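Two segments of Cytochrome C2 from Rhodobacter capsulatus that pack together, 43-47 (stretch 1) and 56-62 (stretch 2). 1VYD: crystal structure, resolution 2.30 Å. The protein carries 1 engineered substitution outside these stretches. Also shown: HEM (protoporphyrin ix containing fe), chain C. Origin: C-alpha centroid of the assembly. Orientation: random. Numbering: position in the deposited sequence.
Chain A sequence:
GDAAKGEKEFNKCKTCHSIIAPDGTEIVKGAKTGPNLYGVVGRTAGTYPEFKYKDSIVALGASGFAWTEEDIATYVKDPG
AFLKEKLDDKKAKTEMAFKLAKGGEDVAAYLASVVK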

# COMPACT_ATOMS: atom_id res chain seq x y z
N ARG A 43 -1.37 -3.21 9.05
CA ARG A 43 -2.77 -3.60 8.84
C ARG A 43 -2.91 -4.84 7.94
O ARG A 43 -2.01 -5.03 7.13
CB ARG A 43 -3.46 -2.43 8.16
CG ARG A 43 -4.90 -2.69 7.75
CD ARG A 43 -5.56 -1.35 7.33
NE ARG A 43 -5.48 -1.02 5.93
CZ ARG A 43 -5.36 0.14 5.28
NH1 ARG A 43 -5.33 0.27 3.91
NH2 ARG A 43 -5.26 1.38 5.81
N THR A 44 -3.89 -5.71 8.20
CA THR A 44 -4.04 -6.93 7.41
C THR A 44 -4.31 -6.55 5.93
O THR A 44 -5.16 -5.69 5.73
CB THR A 44 -5.22 -7.79 7.95
OG1 THR A 44 -4.91 -8.00 9.35
CG2 THR A 44 -5.43 -9.15 7.31
N ALA A 45 -3.61 -7.19 4.99
CA ALA A 45 -3.82 -6.91 3.59
C ALA A 45 -5.27 -7.09 3.14
O ALA A 45 -5.98 -8.02 3.54
CB ALA A 45 -3.01 -7.76 2.62
N GLY A 46 -5.71 -6.08 2.35
CA GLY A 46 -7.10 -6.25 1.79
C GLY A 46 -8.22 -6.34 2.76
O GLY A 46 -9.22 -7.00 2.40
N THR A 47 -8.27 -5.40 3.77
CA THR A 47 -9.42 -5.44 4.72
C THR A 47 -9.97 -4.04 4.97
O THR A 47 -10.86 -3.84 5.78
CB THR A 47 -9.04 -6.07 6.10
OG1 THR A 47 -7.85 -5.37 6.55
CG2 THR A 47 -8.56 -7.52 5.94
N SER A 56 -6.87 -11.83 -4.98
CA SER A 56 -5.61 -12.27 -4.42
C SER A 56 -5.11 -11.56 -3.19
O SER A 56 -4.49 -12.19 -2.30
CB SER A 56 -4.40 -12.02 -5.41
OG SER A 56 -4.89 -12.46 -6.65
N ILE A 57 -5.20 -10.22 -3.21
CA ILE A 57 -4.76 -9.43 -2.09
C ILE A 57 -5.69 -9.77 -0.90
O ILE A 57 -5.21 -9.83 0.24
CB ILE A 57 -4.70 -7.93 -2.36
CG1 ILE A 57 -3.98 -7.35 -1.11
CG2 ILE A 57 -6.09 -7.35 -2.53
CD1 ILE A 57 -3.67 -5.86 -1.20
N VAL A 58 -6.97 -10.06 -1.17
CA VAL A 58 -7.78 -10.50 0.01
C VAL A 58 -7.35 -11.84 0.60
O VAL A 58 -7.25 -12.02 1.82
CB VAL A 58 -9.23 -10.52 -0.52
CG1 VAL A 58 -10.19 -11.28 0.39
CG2 VAL A 58 -9.65 -9.06 -0.72
N ALA A 59 -7.02 -12.86 -0.24
CA ALA A 59 -6.57 -14.19 0.17
C ALA A 59 -5.25 -14.05 0.92
O ALA A 59 -4.90 -14.69 1.90
CB ALA A 59 -6.30 -15.10 -1.08
N LEU A 60 -4.44 -13.06 0.48
CA LEU A 60 -3.21 -12.76 1.17
C LEU A 60 -3.51 -12.27 2.57
O LEU A 60 -2.91 -12.77 3.52
CB LEU A 60 -2.39 -11.81 0.31
CG LEU A 60 -1.07 -11.37 1.02
CD1 LEU A 60 -0.14 -12.55 1.26
CD2 LEU A 60 -0.53 -10.18 0.29
N GLY A 61 -4.52 -11.41 2.79
CA GLY A 61 -4.76 -11.04 4.19
C GLY A 61 -5.50 -12.18 4.92
O GLY A 61 -5.43 -12.36 6.15
N ALA A 62 -6.26 -13.03 4.17
CA ALA A 62 -6.95 -14.11 4.85
C ALA A 62 -5.95 -15.11 5.41
O ALA A 62 -6.22 -15.73 6.41
CB ALA A 62 -7.96 -14.64 3.87
CHA HEM C . -3.38 -1.25 -3.11
CHB HEM C . 0.55 1.35 -1.83
CHC HEM C . 0.41 3.59 -6.16
CHD HEM C . -3.96 1.61 -7.02
C1A HEM C . -2.25 -0.77 -2.45
C2A HEM C . -1.75 -1.24 -1.17
C3A HEM C . -0.69 -0.54 -0.87
C4A HEM C . -0.46 0.40 -1.93
CMA HEM C . 0.30 -0.50 0.32
CAA HEM C . -2.45 -2.40 -0.37
CBA HEM C . -3.46 -1.79 0.58
CGA HEM C . -4.27 -2.70 1.47
O1A HEM C . -4.05 -3.95 1.47
O2A HEM C . -5.22 -2.11 2.04
C1B HEM C . 0.79 2.16 -2.92
C2B HEM C . 1.94 3.03 -3.00
C3B HEM C . 1.90 3.60 -4.21
C4B HEM C . 0.72 3.17 -4.89
CMB HEM C . 2.97 3.24 -1.84
CAB HEM C . 2.94 4.53 -4.88
CBB HEM C . 4.27 4.13 -4.91
C1C HEM C . -0.80 3.24 -6.74
C2C HEM C . -1.29 3.80 -7.99
C3C HEM C . -2.46 3.25 -8.23
C4C HEM C . -2.77 2.33 -7.15
CMC HEM C . -0.50 4.88 -8.75
CAC HEM C . -3.38 3.37 -9.47
CBC HEM C . -2.91 3.58 -10.74
C1D HEM C . -4.18 0.70 -6.00
C2D HEM C . -5.26 -0.25 -6.00
C3D HEM C . -5.10 -1.04 -4.92
C4D HEM C . -3.89 -0.65 -4.25
CMD HEM C . -6.38 -0.24 -7.06
CAD HEM C . -5.93 -2.24 -4.47
CBD HEM C . -5.19 -3.51 -5.01
CGD HEM C . -6.05 -4.70 -5.35
O1D HEM C . -5.44 -5.56 -6.02
O2D HEM C . -7.30 -4.70 -5.13
NA HEM C . -1.44 0.23 -2.88
NB HEM C . 0.04 2.29 -4.05
NC HEM C . -1.71 2.33 -6.25
ND HEM C . -3.32 0.43 -4.94
FE HEM C . -1.61 1.31 -4.54
O HOH W 1 -7.98 -10.14 3.77

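What does Arg43 contribute, since it lies too far from the helix to touch it? It fixes the start of the loop to the heme: Arg43 NH1 donates a hydrogen bond of 3.0 Å to HEM O2A, a propionate oxygen lying near the plane of the guanidinium, at its edge. The next residue, Thr44, does reach the helix, its methyl CG2 resting 3.4 Å from Gly61 O. Its own carbonyl faces a different task, accepting a 2.8 Å hydrogen bond from Thr47 OG1 to Thr44 O, which ties the loop back on itself.

How does Ala45 meet the helix so closely? Its CA lies 4.3 Å from the CA of Gly61, an approach possible because Gly61 has no side chain; a CB there would clash with Ala45 O. In its place the Gly61 CA sits 3.3 Å from Ala45 O, in a CA-H...O contact. Meanwhile the methyl of Ala45 points toward the helix and packs against apolar carbons, with Ala45 CB 3.9 Å from Ile57 CG1 and 4.2 Å from Leu60 CD2.

Does any hydrogen bond join the two backbones? None does so directly, but a water donates to both, at 2.9 Å from its O to Ala45 O and 2.8 Å to Val58 O. The helix carbonyl thus serves twice, since Ala62 N also donates to Val58 O at 2.7 Å.

Why does glycine suit position 46? Its positive phi favours glycine, and a CB would sit tightly against Ile57 O and Val58 CA. The bare backbone instead settles beside the helix, Gly46 O lying 3.8 Å from Val58 CG2, while Gly46 N donates a 2.8 Å hydrogen bond to HEM O1A. Ile57 CD1 approaches that same HEM O1A at 3.3 Å, so loop and helix converge on one propionate.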